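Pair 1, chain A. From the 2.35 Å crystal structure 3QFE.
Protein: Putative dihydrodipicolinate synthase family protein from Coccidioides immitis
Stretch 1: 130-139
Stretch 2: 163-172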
# COMPACT_ATOMS: atom_id res chain seq x y z
N PHE A 130 -3.02 -1.84 23.11
CA PHE A 130 -3.18 -2.67 21.92
C PHE A 130 -1.86 -2.80 21.15
O PHE A 130 -1.38 -3.92 20.91
CB PHE A 130 -4.24 -2.06 21.02
CG PHE A 130 -4.34 -2.71 19.67
CD1 PHE A 130 -5.03 -3.90 19.51
CD2 PHE A 130 -3.78 -2.12 18.56
CE1 PHE A 130 -5.16 -4.50 18.25
CE2 PHE A 130 -3.88 -2.70 17.30
CZ PHE A 130 -4.58 -3.89 17.14
N PHE A 131 -1.28 -1.67 20.76
CA PHE A 131 -0.01 -1.70 20.05
C PHE A 131 1.13 -2.32 20.86
O PHE A 131 1.93 -3.07 20.29
CB PHE A 131 0.36 -0.33 19.52
CG PHE A 131 -0.38 0.03 18.27
CD1 PHE A 131 -0.09 -0.61 17.08
CD2 PHE A 131 -1.36 1.01 18.29
CE1 PHE A 131 -0.77 -0.29 15.92
CE2 PHE A 131 -2.05 1.34 17.11
CZ PHE A 131 -1.75 0.69 15.94
N ASP A 132 1.19 -2.01 22.15
CA ASP A 132 2.12 -2.70 23.07
C ASP A 132 1.98 -4.23 23.02
O ASP A 132 2.96 -4.96 22.86
CB ASP A 132 1.91 -2.23 24.51
CG ASP A 132 2.50 -0.83 24.79
OD1 ASP A 132 3.10 -0.19 23.88
OD2 ASP A 132 2.35 -0.36 25.95
N ASP A 133 0.75 -4.71 23.15
CA ASP A 133 0.45 -6.13 23.14
C ASP A 133 0.75 -6.78 21.78
O ASP A 133 1.34 -7.87 21.70
CB ASP A 133 -1.01 -6.32 23.52
CG ASP A 133 -1.32 -7.72 23.95
OD1 ASP A 133 -0.38 -8.51 24.19
OD2 ASP A 133 -2.52 -8.04 24.05
N VAL A 134 0.39 -6.08 20.71
CA VAL A 134 0.61 -6.59 19.39
C VAL A 134 2.09 -6.70 19.01
O VAL A 134 2.50 -7.75 18.52
CB VAL A 134 -0.24 -5.85 18.32
CG1 VAL A 134 0.29 -6.13 16.93
CG2 VAL A 134 -1.70 -6.27 18.41
N SER A 135 2.88 -5.64 19.24
CA SER A 135 4.32 -5.64 18.89
C SER A 135 5.04 -6.75 19.61
O SER A 135 5.83 -7.47 19.04
CB SER A 135 5.03 -4.36 19.31
OG SER A 135 4.30 -3.22 18.95
N CYS A 136 4.75 -6.85 20.89
CA CYS A 136 5.33 -7.83 21.76
C CYS A 136 5.01 -9.28 21.35
O CYS A 136 5.88 -10.14 21.44
CB CYS A 136 4.90 -7.50 23.20
SG CYS A 136 5.07 -8.81 24.38
N GLN A 137 3.79 -9.55 20.89
CA GLN A 137 3.40 -10.93 20.52
C GLN A 137 3.70 -11.29 19.06
O GLN A 137 3.75 -12.48 18.72
CB GLN A 137 1.93 -11.19 20.82
CG GLN A 137 1.57 -11.20 22.31
CD GLN A 137 0.24 -11.86 22.56
OE1 GLN A 137 0.04 -13.03 22.24
NE2 GLN A 137 -0.69 -11.12 23.14
N SER A 138 3.90 -10.27 18.22
CA SER A 138 4.00 -10.46 16.79
C SER A 138 5.34 -11.05 16.38
O SER A 138 6.40 -10.56 16.78
CB SER A 138 3.74 -9.15 16.02
OG SER A 138 4.04 -9.33 14.63
N PRO A 139 5.30 -12.11 15.56
CA PRO A 139 6.53 -12.69 15.04
C PRO A 139 7.14 -11.88 13.90
O PRO A 139 8.25 -12.19 13.47
CB PRO A 139 6.09 -14.07 14.53
CG PRO A 139 4.62 -14.02 14.42
CD PRO A 139 4.12 -12.97 15.36
N THR A 163 5.53 7.63 21.38
CA THR A 163 5.35 6.83 22.58
C THR A 163 5.35 5.34 22.23
O THR A 163 6.16 4.58 22.76
CB THR A 163 4.07 7.23 23.37
OG1 THR A 163 4.15 8.61 23.75
CG2 THR A 163 3.94 6.41 24.64
N ILE A 164 4.47 4.93 21.30
CA ILE A 164 4.37 3.53 20.90
C ILE A 164 5.69 2.97 20.39
O ILE A 164 6.06 1.85 20.73
CB ILE A 164 3.30 3.31 19.82
CG1 ILE A 164 1.90 3.50 20.41
CG2 ILE A 164 3.47 1.91 19.21
CD1 ILE A 164 0.82 3.82 19.36
N ALA A 165 6.39 3.75 19.57
CA ALA A 165 7.64 3.31 18.95
C ALA A 165 8.81 3.18 19.94
O ALA A 165 9.62 2.26 19.83
CB ALA A 165 8.02 4.23 17.78
N ARG A 166 8.89 4.09 20.91
CA ARG A 166 9.99 4.08 21.87
C ARG A 166 9.86 2.92 22.86
O ARG A 166 10.87 2.38 23.31
CB ARG A 166 10.08 5.43 22.62
N LYS A 167 8.63 2.52 23.16
CA LYS A 167 8.36 1.40 24.07
C LYS A 167 8.44 0.03 23.36
O LYS A 167 8.45 -1.01 24.02
CB LYS A 167 6.98 1.58 24.72
CG LYS A 167 6.44 0.39 25.55
CD LYS A 167 7.14 0.24 26.91
CE LYS A 167 6.59 -0.95 27.70
NZ LYS A 167 5.18 -0.70 28.16
N ASN A 168 8.50 0.04 22.03
CA ASN A 168 8.34 -1.19 21.24
C ASN A 168 9.32 -1.30 20.07
O ASN A 168 8.97 -0.92 18.96
CB ASN A 168 6.92 -1.27 20.69
CG ASN A 168 5.87 -1.32 21.76
OD1 ASN A 168 5.89 -2.20 22.63
ND2 ASN A 168 4.92 -0.38 21.71
N PRO A 169 10.52 -1.87 20.30
CA PRO A 169 11.54 -1.95 19.23
C PRO A 169 11.12 -2.83 18.04
O PRO A 169 11.73 -2.76 16.98
CB PRO A 169 12.75 -2.58 19.95
CG PRO A 169 12.45 -2.49 21.44
CD PRO A 169 10.95 -2.52 21.55
N ASN A 170 10.08 -3.63 18.22
CA ASN A 170 9.52 -4.39 17.11
C ASN A 170 8.57 -3.54 16.24
O ASN A 170 8.05 -4.02 15.22
CB ASN A 170 8.82 -5.65 17.65
CG ASN A 170 8.49 -6.65 16.56
OD1 ASN A 170 9.27 -6.87 15.63
ND2 ASN A 170 7.32 -7.27 16.67
N VAL A 171 8.33 -2.30 16.65
CA VAL A 171 7.58 -1.36 15.80
C VAL A 171 8.61 -0.66 14.95
O VAL A 171 9.54 -0.04 15.48
CB VAL A 171 6.74 -0.35 16.61
CG1 VAL A 171 6.35 0.86 15.76
CG2 VAL A 171 5.50 -1.05 17.23
N VAL A 172 8.44 -0.77 13.64
CA VAL A 172 9.45 -0.29 12.71
C VAL A 172 8.99 0.78 11.69
O VAL A 172 9.73 1.10 10.76
CB VAL A 172 10.10 -1.48 11.93
CG1 VAL A 172 10.87 -2.38 12.90
CG2 VAL A 172 9.04 -2.26 11.16

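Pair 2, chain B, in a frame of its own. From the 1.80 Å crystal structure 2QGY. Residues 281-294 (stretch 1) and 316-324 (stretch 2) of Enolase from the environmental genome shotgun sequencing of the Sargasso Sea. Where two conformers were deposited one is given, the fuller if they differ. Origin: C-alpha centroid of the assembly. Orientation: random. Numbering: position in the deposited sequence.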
# COMPACT_ATOMS: atom_id res chain seq x y z
N GLY B 281 0.72 12.47 4.14
CA GLY B 281 0.38 13.87 4.41
C GLY B 281 1.60 14.61 4.95
O GLY B 281 2.69 14.01 5.09
N LEU B 282 1.41 15.89 5.29
CA LEU B 282 2.51 16.72 5.78
C LEU B 282 2.86 16.47 7.25
O LEU B 282 4.04 16.58 7.63
CB LEU B 282 2.23 18.19 5.51
CG LEU B 282 2.02 18.46 4.02
CD1 LEU B 282 2.08 19.97 3.84
CD2 LEU B 282 3.13 17.78 3.15
N ILE B 283 1.85 16.14 8.04
CA ILE B 283 2.04 15.85 9.46
C ILE B 283 3.07 14.72 9.53
O ILE B 283 4.00 14.77 10.31
CB ILE B 283 0.71 15.43 10.13
CG1 ILE B 283 -0.23 16.65 10.34
CG2 ILE B 283 0.96 14.68 11.43
CD1 ILE B 283 -1.55 16.30 11.05
N ASP B 284 2.88 13.69 8.70
CA ASP B 284 3.76 12.52 8.77
C ASP B 284 5.16 12.77 8.24
O ASP B 284 6.12 12.22 8.77
CB ASP B 284 3.10 11.30 8.11
CG ASP B 284 2.20 10.53 9.10
OD1 ASP B 284 2.16 10.92 10.29
OD2 ASP B 284 1.51 9.58 8.68
N ILE B 285 5.28 13.58 7.20
CA ILE B 285 6.59 13.94 6.70
C ILE B 285 7.37 14.75 7.75
O ILE B 285 8.55 14.50 8.02
CB ILE B 285 6.46 14.76 5.39
CG1 ILE B 285 6.05 13.81 4.26
CG2 ILE B 285 7.75 15.52 5.04
CD1 ILE B 285 5.97 14.44 2.93
N ILE B 286 6.69 15.72 8.34
CA ILE B 286 7.31 16.53 9.40
C ILE B 286 7.69 15.70 10.64
O ILE B 286 8.76 15.91 11.21
CB ILE B 286 6.39 17.70 9.80
CG1 ILE B 286 6.23 18.71 8.65
CG2 ILE B 286 6.91 18.39 11.06
CD1 ILE B 286 7.51 19.43 8.23
N GLU B 287 6.81 14.79 11.06
CA GLU B 287 7.09 13.92 12.20
C GLU B 287 8.33 13.06 11.95
O GLU B 287 9.21 12.96 12.80
CB GLU B 287 5.89 13.02 12.50
CG GLU B 287 6.06 12.14 13.76
CD GLU B 287 6.55 12.92 14.98
OE1 GLU B 287 5.95 13.98 15.30
OE2 GLU B 287 7.53 12.47 15.64
N ILE B 288 8.39 12.44 10.77
CA ILE B 288 9.56 11.64 10.44
C ILE B 288 10.83 12.48 10.24
O ILE B 288 11.92 12.04 10.57
CB ILE B 288 9.31 10.67 9.28
CG1 ILE B 288 10.28 9.49 9.38
CG2 ILE B 288 9.42 11.37 7.92
CD1 ILE B 288 9.90 8.52 10.58
N SER B 289 10.69 13.71 9.74
CA SER B 289 11.85 14.60 9.59
C SER B 289 12.47 14.87 10.96
O SER B 289 13.68 14.82 11.15
CB SER B 289 11.45 15.91 8.90
OG SER B 289 11.08 15.67 7.55
N ASN B 290 11.61 15.09 11.94
CA ASN B 290 12.07 15.43 13.30
C ASN B 290 12.78 14.24 13.95
O ASN B 290 13.89 14.37 14.50
CB ASN B 290 10.87 15.89 14.14
CG ASN B 290 10.30 17.25 13.69
OD1 ASN B 290 9.22 17.67 14.17
ND2 ASN B 290 11.01 17.94 12.79
N GLU B 291 12.17 13.06 13.86
CA GLU B 291 12.81 11.85 14.37
C GLU B 291 14.12 11.56 13.65
O GLU B 291 15.11 11.19 14.29
CB GLU B 291 11.86 10.65 14.31
CG GLU B 291 10.59 10.88 15.14
CD GLU B 291 9.59 9.76 15.05
OE1 GLU B 291 9.98 8.62 14.72
OE2 GLU B 291 8.39 10.02 15.32
N ALA B 292 14.12 11.68 12.32
CA ALA B 292 15.33 11.45 11.52
C ALA B 292 16.45 12.39 12.00
O ALA B 292 17.61 11.99 12.21
CB ALA B 292 15.04 11.68 10.04
N SER B 293 16.09 13.65 12.18
CA SER B 293 17.03 14.68 12.60
C SER B 293 17.77 14.28 13.89
O SER B 293 19.01 14.41 13.97
CB SER B 293 16.33 16.03 12.77
OG SER B 293 17.26 17.07 13.10
N ASN B 294 17.01 13.78 14.86
CA ASN B 294 17.54 13.35 16.16
C ASN B 294 18.49 12.18 16.03
O ASN B 294 19.29 11.88 16.93
CB ASN B 294 16.39 13.00 17.09
CG ASN B 294 15.56 14.21 17.43
OD1 ASN B 294 16.05 15.33 17.34
ND2 ASN B 294 14.28 14.00 17.81
N HIS B 316 7.86 24.32 0.76
CA HIS B 316 7.44 24.82 2.08
C HIS B 316 7.91 23.87 3.21
O HIS B 316 8.43 24.33 4.24
CB HIS B 316 5.92 25.02 2.13
CG HIS B 316 5.46 26.29 1.48
ND1 HIS B 316 5.54 27.52 2.10
CD2 HIS B 316 4.91 26.52 0.26
CE1 HIS B 316 5.05 28.45 1.30
NE2 HIS B 316 4.68 27.87 0.17
N VAL B 317 7.78 22.56 3.02
CA VAL B 317 8.24 21.62 4.03
C VAL B 317 9.75 21.74 4.21
O VAL B 317 10.23 21.88 5.34
CB VAL B 317 7.86 20.15 3.72
CG1 VAL B 317 8.63 19.14 4.65
CG2 VAL B 317 6.41 19.99 3.94
N CYS B 318 10.49 21.72 3.10
CA CYS B 318 11.96 21.76 3.15
C CYS B 318 12.49 23.02 3.83
O CYS B 318 13.50 22.96 4.54
CB CYS B 318 12.59 21.64 1.76
SG CYS B 318 12.44 19.98 1.09
N SER B 319 11.80 24.14 3.61
CA SER B 319 12.19 25.41 4.22
C SER B 319 11.95 25.46 5.73
O SER B 319 12.53 26.33 6.42
CB SER B 319 11.49 26.59 3.53
OG SER B 319 10.15 26.70 3.95
N SER B 320 11.20 24.49 6.23
CA SER B 320 10.73 24.51 7.60
C SER B 320 11.41 23.47 8.49
O SER B 320 11.18 23.44 9.69
CB SER B 320 9.21 24.32 7.66
OG SER B 320 8.86 22.95 7.60
N ILE B 321 12.27 22.63 7.91
CA ILE B 321 12.98 21.60 8.71
C ILE B 321 14.51 21.83 8.74
O ILE B 321 15.07 22.28 7.74
CB ILE B 321 12.64 20.14 8.26
CG1 ILE B 321 12.99 19.95 6.78
CG2 ILE B 321 11.17 19.83 8.52
CD1 ILE B 321 13.04 18.48 6.32
N PRO B 322 15.17 21.54 9.88
CA PRO B 322 16.62 21.78 9.98
C PRO B 322 17.46 20.73 9.29
O PRO B 322 18.65 20.98 9.04
CB PRO B 322 16.87 21.74 11.49
CG PRO B 322 15.84 20.82 12.02
CD PRO B 322 14.62 21.00 11.13
N ASN B 323 16.86 19.57 8.97
CA ASN B 323 17.61 18.46 8.34
C ASN B 323 17.15 18.12 6.91
O ASN B 323 17.09 16.96 6.52
CB ASN B 323 17.56 17.19 9.19
CG ASN B 323 16.17 16.62 9.30
OD1 ASN B 323 15.19 17.37 9.34
ND2 ASN B 323 16.07 15.29 9.37
N SER B 324 16.79 19.15 6.14
CA SER B 324 16.47 18.96 4.74
C SER B 324 17.75 18.72 3.94
O SER B 324 18.79 19.36 4.21
CB SER B 324 15.76 20.19 4.21
OG SER B 324 16.65 21.29 4.20
O HOH W 1 13.03 18.09 11.38

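In both pairs a helix packs against the last turn of a second helix and the segment that follows it. Superposition on the N, CA and C atoms of 14 central residues gives an RMSD of 0.8 Å, and the matched positions run from Phe A130 to Ser A138 with Asp B284 to Ala B292, and from Thr A163 to Val A171 with His B316 to Ser B324. The two stretches bury similar areas against each other, 396 Å² in pair 1 and 409 Å² in pair 2. In pair 2 the helix axes approach to 11.1 Å and run at 27° to each other, in roughly the same direction.

Two features of the contact are shared in chemistry as well as in backbone. Asn A170 matches Asn B323, and each sends its amide to a main-chain oxygen of the first helix at matched serines. In pair 1, Asn A170 ND2 donates to Ser A135 O at 2.8 Å with a favourable angle of 153°; in pair 2, Asn B323 ND2 reaches Ser B289 O at 3.0 Å, a weak bond, with an angle of 132°. The rotamers differ, chi1 being t in Asn A170 and p in Asn B323. A water adds a second link in pair 2, accepting from Asn B290 ND2 at 2.5 Å and donating to Asn B323 OD1 at 3.1 Å. The matched serines also behave alike. Both are m rotamers that turn their hydroxyls back to their own helix, Ser A135 OG donating to Phe A131 O at 2.7 Å and Ser B289 OG to Ile B285 O at 2.8 Å. With its donor so used, each small side chain still meets carbon across the interface: Ser A135 OG lies 3.0 Å from Val A171 CG2, and Ser B289 OG lies 3.6 Å from Ile B321 CD1.

The sharpest divergence is one turn earlier. Asp A132 and Ile B286 coincide closely, with side-chain centres 0.9 Å apart, and face the matched residues Asn A168 and Ile B321. Pair 1 fills this place with polar groups: Asn A168 ND2 donates to Asp A132 OD1 at 2.8 Å and 167°, and also to Ile A164 O within its own stretch at 2.7 Å. A long salt bridge, Asp A132 OD2 to Lys A167 NZ at 3.6 Å, adds a charged contact on the exposed side. Pair 2 makes the same approach with hydrocarbon, Ile B286 CD1 touching Ile B321 CG2 at 3.7 Å and Val B317 CG1 at 3.8 Å. Ser B320, the counterpart of Lys A167, donates from OG to Val B317 O at 2.9 Å, and that OG also lies 3.8 Å from Ile B286 CD1.

Deeper in, both pairs are apolar but apportion bulk differently. Phe A131 CD2 packs on Ile A164 CD1 at 3.7 Å; at the matched positions, Ile B285 CG2 meets the shorter Val B317 CG1, also at 3.7 Å.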